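Local coordinates for putative nucleotide-diphospho-sugar transferase (Desulfovibrio desulfuricans subsp. desulfuricans, PDB 3CGX), which is of unproven function but, as a putative nucleotide-diphospho-sugar transferase of the GT-A clan, probably uses nucleotide-activated sugars, at residues S5-F10 / Q45-L50; E25-D30 / D193-L198; H93-A98 / Y144-R149; I113-C118 / N199-T204; A133-A138 / E174-A179. One frame throughout, in Å; residues are numbered along the deposited sequence.

Interaction 1 (S5-F10 / Q45-L50); sequences SCILFF and QGLARL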
# COMPACT_ATOMS: atom_id res chain seq x y z
N SER A 5 -0.29 -7.40 -16.54
CA SER A 5 -0.57 -7.08 -15.14
C SER A 5 0.03 -5.75 -14.76
O SER A 5 1.11 -5.39 -15.21
CB SER A 5 0.06 -8.12 -14.22
OG SER A 5 -0.66 -9.33 -14.25
N CYS A 6 -0.67 -5.04 -13.90
CA CYS A 6 -0.17 -3.78 -13.38
C CYS A 6 -0.36 -3.68 -11.86
O CYS A 6 -1.38 -4.11 -11.32
CB CYS A 6 -0.85 -2.58 -14.07
SG CYS A 6 0.09 -1.02 -13.71
N ILE A 7 0.65 -3.15 -11.19
CA ILE A 7 0.60 -2.86 -9.74
C ILE A 7 0.54 -1.35 -9.55
O ILE A 7 1.40 -0.62 -10.06
CB ILE A 7 1.83 -3.37 -8.97
CG1 ILE A 7 2.00 -4.88 -9.09
CG2 ILE A 7 1.76 -2.92 -7.51
CD1 ILE A 7 3.48 -5.32 -8.85
N LEU A 8 -0.52 -0.89 -8.90
CA LEU A 8 -0.66 0.51 -8.54
C LEU A 8 -0.30 0.65 -7.07
O LEU A 8 -0.97 0.10 -6.18
CB LEU A 8 -2.06 1.01 -8.77
CG LEU A 8 -2.67 0.74 -10.13
CD1 LEU A 8 -4.17 1.15 -10.19
CD2 LEU A 8 -1.81 1.38 -11.25
N PHE A 9 0.76 1.41 -6.85
CA PHE A 9 1.40 1.55 -5.53
C PHE A 9 1.20 2.97 -4.99
O PHE A 9 1.73 3.92 -5.48
CB PHE A 9 2.87 1.14 -5.66
CG PHE A 9 3.67 1.15 -4.35
CD1 PHE A 9 3.15 0.61 -3.18
CD2 PHE A 9 4.99 1.61 -4.33
CE1 PHE A 9 3.93 0.54 -2.01
CE2 PHE A 9 5.75 1.56 -3.12
CZ PHE A 9 5.18 1.04 -1.98
N PHE A 10 0.35 3.07 -3.98
CA PHE A 10 -0.09 4.34 -3.41
C PHE A 10 0.83 4.78 -2.30
O PHE A 10 1.03 4.07 -1.30
CB PHE A 10 -1.57 4.22 -2.93
CG PHE A 10 -2.60 4.55 -3.97
CD1 PHE A 10 -2.48 4.12 -5.28
CD2 PHE A 10 -3.75 5.29 -3.61
CE1 PHE A 10 -3.41 4.49 -6.22
CE2 PHE A 10 -4.72 5.59 -4.54
CZ PHE A 10 -4.56 5.21 -5.84
N GLN A 45 11.65 -2.01 -3.98
CA GLN A 45 12.68 -2.96 -4.35
C GLN A 45 12.09 -4.34 -4.59
O GLN A 45 12.43 -5.02 -5.58
CB GLN A 45 13.77 -2.98 -3.26
CG GLN A 45 14.89 -3.94 -3.52
CD GLN A 45 16.02 -3.75 -2.53
OE1 GLN A 45 15.82 -3.24 -1.41
NE2 GLN A 45 17.21 -4.13 -2.94
N GLY A 46 11.19 -4.75 -3.71
CA GLY A 46 10.46 -5.99 -3.84
C GLY A 46 9.46 -6.02 -5.02
O GLY A 46 9.46 -6.96 -5.82
N LEU A 47 8.65 -4.98 -5.16
CA LEU A 47 7.67 -4.89 -6.26
C LEU A 47 8.29 -4.75 -7.66
O LEU A 47 7.80 -5.38 -8.62
CB LEU A 47 6.75 -3.69 -6.06
CG LEU A 47 5.87 -3.78 -4.81
CD1 LEU A 47 5.09 -2.45 -4.68
CD2 LEU A 47 4.94 -5.05 -4.86
N ALA A 48 9.36 -3.95 -7.76
CA ALA A 48 10.05 -3.67 -9.03
C ALA A 48 10.63 -4.93 -9.64
O ALA A 48 10.96 -4.96 -10.82
CB ALA A 48 11.14 -2.60 -8.87
N ARG A 49 10.69 -5.99 -8.87
CA ARG A 49 11.19 -7.26 -9.39
C ARG A 49 10.09 -8.21 -9.89
O ARG A 49 10.43 -9.26 -10.43
CB ARG A 49 12.05 -7.97 -8.33
CG ARG A 49 13.38 -7.22 -7.98
CD ARG A 49 14.11 -7.80 -6.73
N LEU A 50 8.81 -7.87 -9.75
CA LEU A 50 7.71 -8.82 -10.11
C LEU A 50 7.37 -8.89 -11.60
O LEU A 50 7.90 -8.13 -12.35
CB LEU A 50 6.42 -8.49 -9.37
CG LEU A 50 6.57 -8.54 -7.85
CD1 LEU A 50 5.27 -8.16 -7.18
CD2 LEU A 50 7.09 -9.93 -7.43

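Interaction 2 (E25-D30 / D193-L198); sequences EVVGND and DTVWDL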
# COMPACT_ATOMS: atom_id res chain seq x y z
N GLU A 25 4.37 11.69 16.97
CA GLU A 25 4.04 12.21 18.33
C GLU A 25 4.92 11.58 19.37
O GLU A 25 5.26 12.18 20.40
CB GLU A 25 2.55 11.94 18.66
CG GLU A 25 1.63 12.99 18.03
CD GLU A 25 0.15 12.71 18.19
OE1 GLU A 25 -0.40 11.86 17.46
OE2 GLU A 25 -0.48 13.39 19.00
N VAL A 26 5.38 10.38 19.06
CA VAL A 26 6.24 9.60 19.97
C VAL A 26 7.71 9.64 19.58
O VAL A 26 8.55 9.97 20.40
CB VAL A 26 5.78 8.11 20.09
CG1 VAL A 26 6.79 7.26 20.83
CG2 VAL A 26 4.42 8.05 20.79
N VAL A 27 8.03 9.37 18.31
CA VAL A 27 9.42 9.24 17.90
C VAL A 27 9.99 10.51 17.27
O VAL A 27 11.19 10.58 16.97
CB VAL A 27 9.65 8.02 16.94
CG1 VAL A 27 9.11 6.72 17.55
CG2 VAL A 27 9.06 8.31 15.54
N GLY A 28 9.12 11.47 17.02
CA GLY A 28 9.53 12.71 16.35
C GLY A 28 9.15 12.70 14.89
O GLY A 28 9.24 11.67 14.25
N ASN A 29 8.73 13.84 14.36
CA ASN A 29 8.27 13.88 12.97
C ASN A 29 9.34 13.52 11.97
O ASN A 29 9.04 12.84 10.98
CB ASN A 29 7.68 15.27 12.62
CG ASN A 29 6.27 15.43 13.08
OD1 ASN A 29 5.65 14.46 13.56
ND2 ASN A 29 5.71 16.67 12.91
N ASP A 30 10.58 13.93 12.21
CA ASP A 30 11.65 13.61 11.24
C ASP A 30 11.87 12.10 11.14
O ASP A 30 12.02 11.56 10.04
CB ASP A 30 12.99 14.27 11.58
CG ASP A 30 12.98 15.79 11.34
OD1 ASP A 30 12.04 16.33 10.73
OD2 ASP A 30 13.93 16.47 11.79
N ASP A 193 1.06 2.19 11.68
CA ASP A 193 0.57 3.56 11.94
C ASP A 193 1.15 4.16 13.23
O ASP A 193 1.58 5.28 13.26
CB ASP A 193 -0.96 3.54 12.04
CG ASP A 193 -1.60 4.94 12.34
OD1 ASP A 193 -1.13 5.96 11.76
OD2 ASP A 193 -2.62 5.00 13.13
N THR A 194 1.11 3.39 14.31
CA THR A 194 1.46 3.88 15.64
C THR A 194 2.78 3.29 16.12
O THR A 194 3.30 2.36 15.53
CB THR A 194 0.39 3.53 16.68
OG1 THR A 194 0.45 2.11 16.94
CG2 THR A 194 -1.07 3.96 16.25
N VAL A 195 3.30 3.82 17.23
CA VAL A 195 4.54 3.29 17.78
C VAL A 195 4.33 1.83 18.22
O VAL A 195 5.25 1.01 18.19
CB VAL A 195 5.10 4.17 18.94
CG1 VAL A 195 4.21 4.09 20.25
CG2 VAL A 195 6.59 3.76 19.21
N TRP A 196 3.10 1.50 18.59
CA TRP A 196 2.79 0.14 19.02
C TRP A 196 2.94 -0.79 17.80
O TRP A 196 3.55 -1.86 17.87
CB TRP A 196 1.39 0.04 19.60
CG TRP A 196 1.02 1.01 20.73
CD1 TRP A 196 0.05 1.96 20.71
CD2 TRP A 196 1.57 1.05 22.05
NE1 TRP A 196 -0.03 2.61 21.89
CE2 TRP A 196 0.87 2.06 22.76
CE3 TRP A 196 2.56 0.32 22.70
CZ2 TRP A 196 1.16 2.40 24.10
CZ3 TRP A 196 2.85 0.63 24.01
CH2 TRP A 196 2.14 1.67 24.71
N ASP A 197 2.37 -0.38 16.68
CA ASP A 197 2.48 -1.14 15.44
C ASP A 197 3.96 -1.32 15.04
O ASP A 197 4.36 -2.39 14.55
CB ASP A 197 1.76 -0.44 14.28
CG ASP A 197 0.29 -0.30 14.48
OD1 ASP A 197 -0.34 -1.12 15.13
OD2 ASP A 197 -0.24 0.64 13.94
N LEU A 198 4.76 -0.26 15.25
CA LEU A 198 6.19 -0.28 14.91
C LEU A 198 6.94 -1.28 15.81
O LEU A 198 7.86 -2.02 15.36
CB LEU A 198 6.82 1.12 15.05
CG LEU A 198 8.21 1.36 14.46
CD1 LEU A 198 8.08 1.40 12.92
CD2 LEU A 198 8.90 2.67 14.94

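Interaction 3 (H93-A98 / Y144-R149); sequences HAMQKA and YLIGFR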
# COMPACT_ATOMS: atom_id res chain seq x y z
N HIS A 93 -10.16 6.03 -9.96
CA HIS A 93 -9.53 6.67 -11.11
C HIS A 93 -8.22 5.99 -11.56
O HIS A 93 -7.97 5.78 -12.76
CB HIS A 93 -9.31 8.15 -10.85
CG HIS A 93 -10.59 8.92 -10.69
ND1 HIS A 93 -10.69 10.09 -9.95
CD2 HIS A 93 -11.85 8.64 -11.12
CE1 HIS A 93 -11.94 10.52 -9.98
NE2 HIS A 93 -12.67 9.65 -10.67
N ALA A 94 -7.42 5.57 -10.60
CA ALA A 94 -6.13 4.93 -10.91
C ALA A 94 -6.37 3.55 -11.58
O ALA A 94 -5.76 3.19 -12.59
CB ALA A 94 -5.26 4.82 -9.66
N MSE A 95 -7.29 2.79 -11.02
CA MSE A 95 -7.60 1.48 -11.59
C MSE A 95 -8.26 1.59 -12.98
O MSE A 95 -7.92 0.87 -13.93
CB MSE A 95 -8.53 0.73 -10.63
CG MSE A 95 -7.90 0.48 -9.28
SE MSE A 95 -8.75 -1.00 -8.26
CE MSE A 95 -7.87 -2.37 -9.32
N GLN A 96 -9.18 2.54 -13.08
CA GLN A 96 -9.89 2.78 -14.32
C GLN A 96 -8.92 3.15 -15.41
O GLN A 96 -9.01 2.68 -16.52
CB GLN A 96 -10.95 3.88 -14.16
CG GLN A 96 -11.70 4.11 -15.47
CD GLN A 96 -12.57 2.91 -15.85
OE1 GLN A 96 -12.30 2.22 -16.82
NE2 GLN A 96 -13.60 2.65 -15.05
N LYS A 97 -7.94 3.96 -15.05
CA LYS A 97 -6.90 4.39 -15.99
C LYS A 97 -6.04 3.24 -16.48
O LYS A 97 -5.68 3.13 -17.68
CB LYS A 97 -6.03 5.45 -15.34
CG LYS A 97 -4.76 5.81 -16.05
CD LYS A 97 -4.95 6.68 -17.24
CE LYS A 97 -3.59 7.28 -17.65
NZ LYS A 97 -2.49 6.26 -17.72
N ALA A 98 -5.70 2.36 -15.54
CA ALA A 98 -4.86 1.20 -15.84
C ALA A 98 -5.57 0.26 -16.81
O ALA A 98 -4.99 -0.24 -17.78
CB ALA A 98 -4.39 0.48 -14.56
N TYR A 144 -5.60 -3.37 2.64
CA TYR A 144 -4.29 -2.94 2.23
C TYR A 144 -4.04 -3.22 0.74
O TYR A 144 -3.07 -2.72 0.14
CB TYR A 144 -3.21 -3.64 3.06
CG TYR A 144 -3.15 -5.16 2.89
CD1 TYR A 144 -2.47 -5.75 1.80
CD2 TYR A 144 -3.74 -5.99 3.81
CE1 TYR A 144 -2.40 -7.13 1.64
CE2 TYR A 144 -3.68 -7.39 3.64
CZ TYR A 144 -2.99 -7.95 2.58
OH TYR A 144 -3.00 -9.33 2.49
N LEU A 145 -4.90 -4.05 0.16
CA LEU A 145 -4.84 -4.36 -1.27
C LEU A 145 -6.24 -4.63 -1.84
O LEU A 145 -7.10 -5.23 -1.18
CB LEU A 145 -3.91 -5.56 -1.54
CG LEU A 145 -3.68 -6.07 -2.99
CD1 LEU A 145 -2.26 -6.72 -3.13
CD2 LEU A 145 -4.82 -7.04 -3.48
N ILE A 146 -6.46 -4.15 -3.05
CA ILE A 146 -7.67 -4.48 -3.82
C ILE A 146 -7.27 -4.73 -5.28
O ILE A 146 -6.42 -4.02 -5.81
CB ILE A 146 -8.78 -3.40 -3.69
CG1 ILE A 146 -10.08 -3.92 -4.32
CG2 ILE A 146 -8.30 -1.99 -4.21
CD1 ILE A 146 -11.31 -3.13 -3.86
N GLY A 147 -7.84 -5.73 -5.91
CA GLY A 147 -7.56 -6.04 -7.31
C GLY A 147 -8.75 -6.55 -8.07
O GLY A 147 -9.67 -7.11 -7.51
N PHE A 148 -8.69 -6.35 -9.38
CA PHE A 148 -9.70 -6.82 -10.31
C PHE A 148 -9.13 -7.27 -11.62
O PHE A 148 -8.04 -6.87 -12.02
CB PHE A 148 -10.67 -5.67 -10.69
CG PHE A 148 -11.58 -5.22 -9.59
CD1 PHE A 148 -12.80 -5.84 -9.37
CD2 PHE A 148 -11.22 -4.15 -8.79
CE1 PHE A 148 -13.64 -5.38 -8.35
CE2 PHE A 148 -12.05 -3.71 -7.75
CZ PHE A 148 -13.25 -4.32 -7.54
N ARG A 149 -9.83 -8.17 -12.27
CA ARG A 149 -9.53 -8.47 -13.68
C ARG A 149 -10.44 -7.53 -14.51
O ARG A 149 -11.54 -7.18 -14.07
CB ARG A 149 -9.67 -9.98 -14.01
CG ARG A 149 -10.94 -10.70 -13.57
CD ARG A 149 -10.93 -12.13 -14.19
NE ARG A 149 -12.20 -12.84 -14.08

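Interaction 4 (I113-C118 / N199-T204); sequences IPDYPC and NVLYRT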
# COMPACT_ATOMS: atom_id res chain seq x y z
N ILE A 113 2.79 -1.24 4.79
CA ILE A 113 3.01 -2.64 5.09
C ILE A 113 4.36 -3.12 4.60
O ILE A 113 4.45 -4.06 3.75
CB ILE A 113 1.82 -3.54 4.50
CG1 ILE A 113 1.55 -3.24 3.03
CG2 ILE A 113 0.52 -3.39 5.36
CD1 ILE A 113 0.70 -4.29 2.37
N PRO A 114 5.44 -2.56 5.19
CA PRO A 114 6.77 -2.72 4.62
C PRO A 114 7.28 -4.13 4.60
O PRO A 114 8.14 -4.46 3.81
CB PRO A 114 7.63 -1.83 5.50
CG PRO A 114 6.91 -1.77 6.80
CD PRO A 114 5.49 -1.73 6.42
N ASP A 115 6.77 -4.98 5.47
CA ASP A 115 7.24 -6.37 5.53
C ASP A 115 6.39 -7.33 4.70
O ASP A 115 6.49 -8.55 4.86
CB ASP A 115 7.30 -6.91 6.97
CG ASP A 115 5.94 -6.94 7.68
OD1 ASP A 115 4.99 -6.18 7.36
OD2 ASP A 115 5.82 -7.73 8.65
N TYR A 116 5.50 -6.80 3.88
CA TYR A 116 4.61 -7.67 3.15
C TYR A 116 5.41 -8.47 2.13
O TYR A 116 6.13 -7.89 1.34
CB TYR A 116 3.55 -6.89 2.41
CG TYR A 116 2.38 -7.74 1.95
CD1 TYR A 116 1.42 -8.18 2.86
CD2 TYR A 116 2.22 -8.09 0.63
CE1 TYR A 116 0.33 -8.94 2.45
CE2 TYR A 116 1.13 -8.84 0.22
CZ TYR A 116 0.20 -9.26 1.13
OH TYR A 116 -0.91 -10.01 0.73
N PRO A 117 5.25 -9.80 2.12
CA PRO A 117 6.05 -10.52 1.12
C PRO A 117 5.57 -10.33 -0.32
O PRO A 117 4.41 -10.54 -0.65
CB PRO A 117 5.97 -11.97 1.59
CG PRO A 117 4.94 -12.04 2.65
CD PRO A 117 4.32 -10.68 2.83
N CYS A 118 6.51 -9.93 -1.17
CA CYS A 118 6.23 -9.64 -2.56
C CYS A 118 5.53 -10.83 -3.24
O CYS A 118 4.63 -10.62 -4.03
CB CYS A 118 7.47 -9.17 -3.35
SG CYS A 118 8.97 -10.25 -3.52
N ASN A 199 6.57 -1.28 17.09
CA ASN A 199 7.15 -2.23 18.04
C ASN A 199 6.88 -3.69 17.63
O ASN A 199 7.79 -4.55 17.68
CB ASN A 199 6.61 -1.96 19.44
CG ASN A 199 7.14 -2.91 20.48
OD1 ASN A 199 6.55 -3.96 20.69
ND2 ASN A 199 8.19 -2.49 21.22
N VAL A 200 5.66 -3.97 17.20
CA VAL A 200 5.29 -5.33 16.74
C VAL A 200 6.02 -5.67 15.45
O VAL A 200 6.56 -6.79 15.32
CB VAL A 200 3.77 -5.48 16.53
CG1 VAL A 200 3.44 -6.85 15.87
CG2 VAL A 200 3.00 -5.23 17.84
N LEU A 201 6.10 -4.70 14.54
CA LEU A 201 6.81 -4.89 13.26
C LEU A 201 8.23 -5.35 13.57
O LEU A 201 8.76 -6.31 12.98
CB LEU A 201 6.86 -3.62 12.40
CG LEU A 201 7.64 -3.61 11.06
CD1 LEU A 201 6.99 -4.50 9.96
CD2 LEU A 201 7.83 -2.16 10.51
N TYR A 202 8.84 -4.64 14.51
CA TYR A 202 10.25 -4.88 14.92
C TYR A 202 10.43 -6.23 15.59
O TYR A 202 11.30 -7.02 15.21
CB TYR A 202 10.72 -3.76 15.89
CG TYR A 202 12.19 -3.85 16.35
CD1 TYR A 202 13.22 -4.07 15.42
CD2 TYR A 202 12.53 -3.65 17.67
CE1 TYR A 202 14.55 -4.12 15.83
CE2 TYR A 202 13.86 -3.69 18.09
CZ TYR A 202 14.85 -3.94 17.15
OH TYR A 202 16.13 -3.96 17.56
N ARG A 203 9.57 -6.54 16.54
CA ARG A 203 9.82 -7.70 17.36
C ARG A 203 9.43 -9.03 16.70
O ARG A 203 9.99 -10.07 17.04
CB ARG A 203 9.15 -7.55 18.68
CG ARG A 203 9.83 -6.46 19.53
CD ARG A 203 8.96 -6.00 20.62
NE ARG A 203 8.85 -7.01 21.63
CZ ARG A 203 7.81 -7.10 22.46
NH1 ARG A 203 6.77 -6.26 22.37
NH2 ARG A 203 7.80 -8.04 23.37
N THR A 204 8.51 -8.98 15.76
CA THR A 204 8.06 -10.20 15.07
C THR A 204 8.83 -10.49 13.78
O THR A 204 8.65 -11.54 13.17
CB THR A 204 6.55 -10.12 14.76
OG1 THR A 204 6.30 -9.06 13.81
CG2 THR A 204 5.74 -9.90 16.08

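Interaction 5 (A133-A138 / E174-A179); sequences AAIGPA and EKMRRA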
# COMPACT_ATOMS: atom_id res chain seq x y z
N ALA A 133 -12.10 -10.69 -8.39
CA ALA A 133 -11.51 -9.68 -7.51
C ALA A 133 -10.69 -10.31 -6.40
O ALA A 133 -10.79 -11.50 -6.11
CB ALA A 133 -12.61 -8.80 -6.90
N ALA A 134 -9.81 -9.48 -5.85
CA ALA A 134 -8.97 -9.82 -4.73
C ALA A 134 -8.96 -8.67 -3.71
O ALA A 134 -9.09 -7.48 -4.05
CB ALA A 134 -7.55 -10.12 -5.22
N ILE A 135 -8.84 -9.02 -2.45
CA ILE A 135 -8.84 -8.01 -1.37
C ILE A 135 -8.03 -8.51 -0.19
O ILE A 135 -8.07 -9.69 0.14
CB ILE A 135 -10.30 -7.66 -0.94
CG1 ILE A 135 -10.31 -6.32 -0.16
CG2 ILE A 135 -10.98 -8.89 -0.18
CD1 ILE A 135 -11.70 -5.65 -0.08
N GLY A 136 -7.22 -7.63 0.40
CA GLY A 136 -6.44 -7.99 1.56
C GLY A 136 -6.92 -7.18 2.74
O GLY A 136 -6.83 -5.93 2.74
N PRO A 137 -7.45 -7.87 3.75
CA PRO A 137 -7.96 -7.22 4.97
C PRO A 137 -6.83 -6.72 5.84
O PRO A 137 -5.85 -7.42 6.06
CB PRO A 137 -8.71 -8.34 5.69
CG PRO A 137 -8.84 -9.47 4.66
CD PRO A 137 -7.68 -9.32 3.76
N ALA A 138 -6.99 -5.49 6.33
CA ALA A 138 -6.06 -4.90 7.29
C ALA A 138 -6.65 -5.06 8.70
O ALA A 138 -7.87 -5.13 8.86
CB ALA A 138 -5.81 -3.42 6.97
N GLU A 174 -19.19 -6.60 0.87
CA GLU A 174 -20.65 -6.68 0.71
C GLU A 174 -21.04 -6.20 -0.70
O GLU A 174 -21.77 -6.89 -1.41
CB GLU A 174 -21.37 -5.88 1.81
N LYS A 175 -20.52 -5.04 -1.12
CA LYS A 175 -20.76 -4.52 -2.48
C LYS A 175 -20.26 -5.51 -3.52
O LYS A 175 -20.88 -5.69 -4.57
CB LYS A 175 -20.10 -3.15 -2.69
CG LYS A 175 -20.88 -1.99 -2.06
CD LYS A 175 -20.06 -0.71 -1.89
CE LYS A 175 -21.01 0.48 -1.59
NZ LYS A 175 -20.27 1.63 -0.98
N MSE A 176 -19.15 -6.20 -3.24
CA MSE A 176 -18.64 -7.21 -4.19
C MSE A 176 -19.57 -8.41 -4.30
O MSE A 176 -19.78 -8.94 -5.38
CB MSE A 176 -17.24 -7.68 -3.82
CG MSE A 176 -16.24 -6.54 -3.94
SE MSE A 176 -14.39 -7.10 -3.57
CE MSE A 176 -14.40 -7.51 -1.70
N ARG A 177 -20.12 -8.82 -3.17
CA ARG A 177 -21.05 -9.95 -3.13
C ARG A 177 -22.30 -9.54 -3.92
O ARG A 177 -22.79 -10.27 -4.76
CB ARG A 177 -21.43 -10.33 -1.69
N ARG A 178 -22.80 -8.35 -3.64
CA ARG A 178 -24.01 -7.87 -4.32
C ARG A 178 -23.77 -7.74 -5.84
O ARG A 178 -24.72 -7.69 -6.63
CB ARG A 178 -24.48 -6.54 -3.71
CG ARG A 178 -24.97 -6.62 -2.24
CD ARG A 178 -25.21 -5.22 -1.61
N ALA A 179 -22.49 -7.70 -6.24
CA ALA A 179 -22.09 -7.57 -7.66
C ALA A 179 -21.87 -8.95 -8.26
O ALA A 179 -21.49 -9.09 -9.43
CB ALA A 179 -20.83 -6.74 -7.82

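Interaction 1 (S5-F10 / Q45-L50)
Leu47 sets one methyl, CD1, over a face of the Phe9 ring. Leu47 CD1 stands 3.9 Å from the centroid of the Phe9 ring and 13° off the ring normal. It is therefore almost centred, and the contact is a CH-pi interaction. The side chains meet at a slant, and CD1 is the branch that reaches the ring. The ring gets there because Phe9 holds CG anti to its backbone N (chi1 -177°) and directs it toward Leu47. The other branch of Leu47 turns to Ile7, with CD2 4.3 Å from Ile7 CD1.

Ile7 and Leu50 lie nearly perpendicular to each other. They meet by their methyl ends, Ile7 CD1 and Leu50 CD1, at 3.7 Å. Leu50 is brought into place by a type I turn from Leu47, closed by Leu50 N to Leu47 O at 2.9 Å. The turn puts both leucines on the strand side. No hydrogen bond crosses the contact, which is wholly apolar.

The pieces belong to a beta-alpha-beta unit. Strand 5-11 leads through helices 21-27 and 29-47 to the parallel strand 53-58, its neighbour in the sheet. Ile7 also touches Leu54 on that strand and Val107 on strand 105-109 at its other side. Leu8 and Phe10 serve the opposite face of the sheet, where helix 87-100 packs with Ala94 and Met91.

Interaction 2 (E25-D30 / D193-L198)
Val195 meets Val26 at the start of helix 195-204, where Thr194 and Asp197 form a capping box. Asp193 gives its backbone N to Asp197 OD2 at 3.0 Å. Thr194 is the N-cap. Its own N also bonds to Asp197 OD2, at 3.1 Å, coming from above the carboxylate plane (40° out of it). Two backbone N-H groups thus grip one oxygen and hold the carboxylate over the helix start. In return Thr194 OG1 accepts from Asp197 N at 3.2 Å, with a weak second bond from Trp196 N.

Val195 is the first helical residue and carries the contact. It ties the start of helix 195-204 to the end of helix 21-27 by plain apolar packing. Its side chain is set roughly square to that of Val26. Val195 CG2 lies 3.9 Å from Val26 CG1, and Val195 CG1 lies 4.0 Å from Val26 CG2, so both branches are engaged. Val27 adds CG1, 4.2 Å from Val195 CG2. Just after Val27, Gly28 has a positive phi of 101°, where the chain leaves helix 21-27 and enters helix 29-47. Tyr229 touches both Val26 and Val195.

Further along, Asp197 OD1 is held from outside by Asn190 ND2. Leu198 also points toward segment 25-30 and packs on Leu23 and Leu35. The backbone N of Leu198 closes the first helical turn on Thr194 O at 3.0 Å.

Interaction 3 (H93-A98 / Y144-R149)
Met95, a selenomethionine here, reaches from helix 87-100 to the edge of the Phe148 ring in strand 143-149. This is a Met-aromatic contact within the helix-on-sheet packing of an alpha/beta fold. Met95 SE is 5.3 Å from the centroid of the Phe148 ring and 84° off the ring normal. Met95 CE meets the rim in the ring plane, at Phe148 CD2, 3.8 Å away. The Met95 chain runs nearly perpendicular to the Phe148 side chain. The bend at chi3 (77°) turns CE in toward the strand backbone. Met95 CE lies against that backbone, 4.1 Å from Ile146 O and 4.2 Å from Gly147 CA.

Further neighbours surround both partners. Met95 also touches Val106 and Leu108 of strand 105-109 and Leu8 of strand 5-11, so one residue spans three strands. Phe148 packs edge-to-face with Phe153. Strand 143-149 runs antiparallel to strand 105-109, and backbone hydrogen bonds join Ile146 to Leu108. The axes of the helix and strand segments come within 10.6 Å, and the two run at 30° to each other. The CB of Ile146 points across rather than at the helix. With CG1 of Ile146 anti to the backbone N, the other branch is left to face the selenium, and Ile146 CG2 meets Met95 SE at 4.2 Å.

Interaction 4 (I113-C118 / N199-T204)
Leu201 points from helix 195-204 at Pro114 and Asp115 in the loop before helix 118-127. Its CB already heads for the loop. CG stands anti to the backbone N (chi1 176°), which carries both methyls forward. From CG the chain forks. Leu201 CD2 takes the proline and sits 3.8 Å from Pro114 CG. Leu201 CD1 takes the aspartate, over its carboxylate, 3.5 Å from Asp115 CG. The two oxygens are equally distant, Asp115 OD1 and OD2 each 3.7 Å from Leu201 CD1. The Leu201 and Asp115 side chains run alongside one another, pointing opposite ways.

The loop is shaped by a type I turn, with Tyr116 N bonded to Ile113 O at 2.9 Å. On the helix side, Val200 O accepts two bonds, from Thr204 N and Thr204 OG1, which come from opposite faces of its plane. Pro114 also packs on Phe39, and Leu201 on Leu219. The contact joins this loop to helix 195-204, with helices 29-47 and 214-221 beside it.

No hydrogen bond links the two segments. The methyl takes the flat side of the carboxylate. Asp115 OD1 bonds to Trp189 NE1, which is consistent with a carboxylate packing its face against a methyl.

Interaction 5 (A133-A138 / E174-A179)
Met176, a selenomethionine, lays its terminal methyl against the branched side chain of Ile135. Met176 CE is 3.7 Å from Ile135 CD1 and 4.0 Å from Ile135 CG2, so it sits against both branches of the isoleucine. The two side chains approach each other at a slant. A bend at chi3 (-69°) swings CE toward Ile135 and leaves the selenium beside Ala133. Met176 SE is 4.1 Å from Ala133 CB. One side chain therefore spans two residues of the strand.

Helix 169-178 packs here on the outer part of the mixed sheet. Strand 133-137 lies between the antiparallel strand 143-149 and the parallel edge strand 183-185. Ala133 and Ile135, two apart along the strand, turn toward the helix, while Ala134 between them points away. Val183 of the edge strand and Val157 of a loop also touch Met176. Ile135 meets Tyr169 and Thr172, further back on the same helix.

Ile135 places CG1 anti to its backbone N (chi1 -162°), which presents both CD1 and CG2 to the Met176 methyl. On the helix, Arg178 N bonds to Glu174 O at 2.9 Å. Ala133 also packs on Phe148 of the adjacent strand.

Interactions 1, 3 and 5 hold helical segments against one mixed sheet and are buried and apolar. Interactions 3 and 5 use adjacent strands, joined by backbone bonds such as Gly147 N to Ala134 O. Interaction 1 touches interaction 3, because Leu8 packs on Ala94. Both 3 and 5 use a selenomethionine, against a ring edge as well as aliphatic and backbone atoms in 3, aliphatic groups alone in 5. Interaction 2 is partly buried, its centre about 18 Å from the centre of the chain. It shares helix 29-47 with interaction 1 and helix 195-204 with interaction 4. Interaction 4 is buried but sets leucine against a carboxylate, and meets interaction 3 through the hydroxyls of Tyr116 and Tyr144.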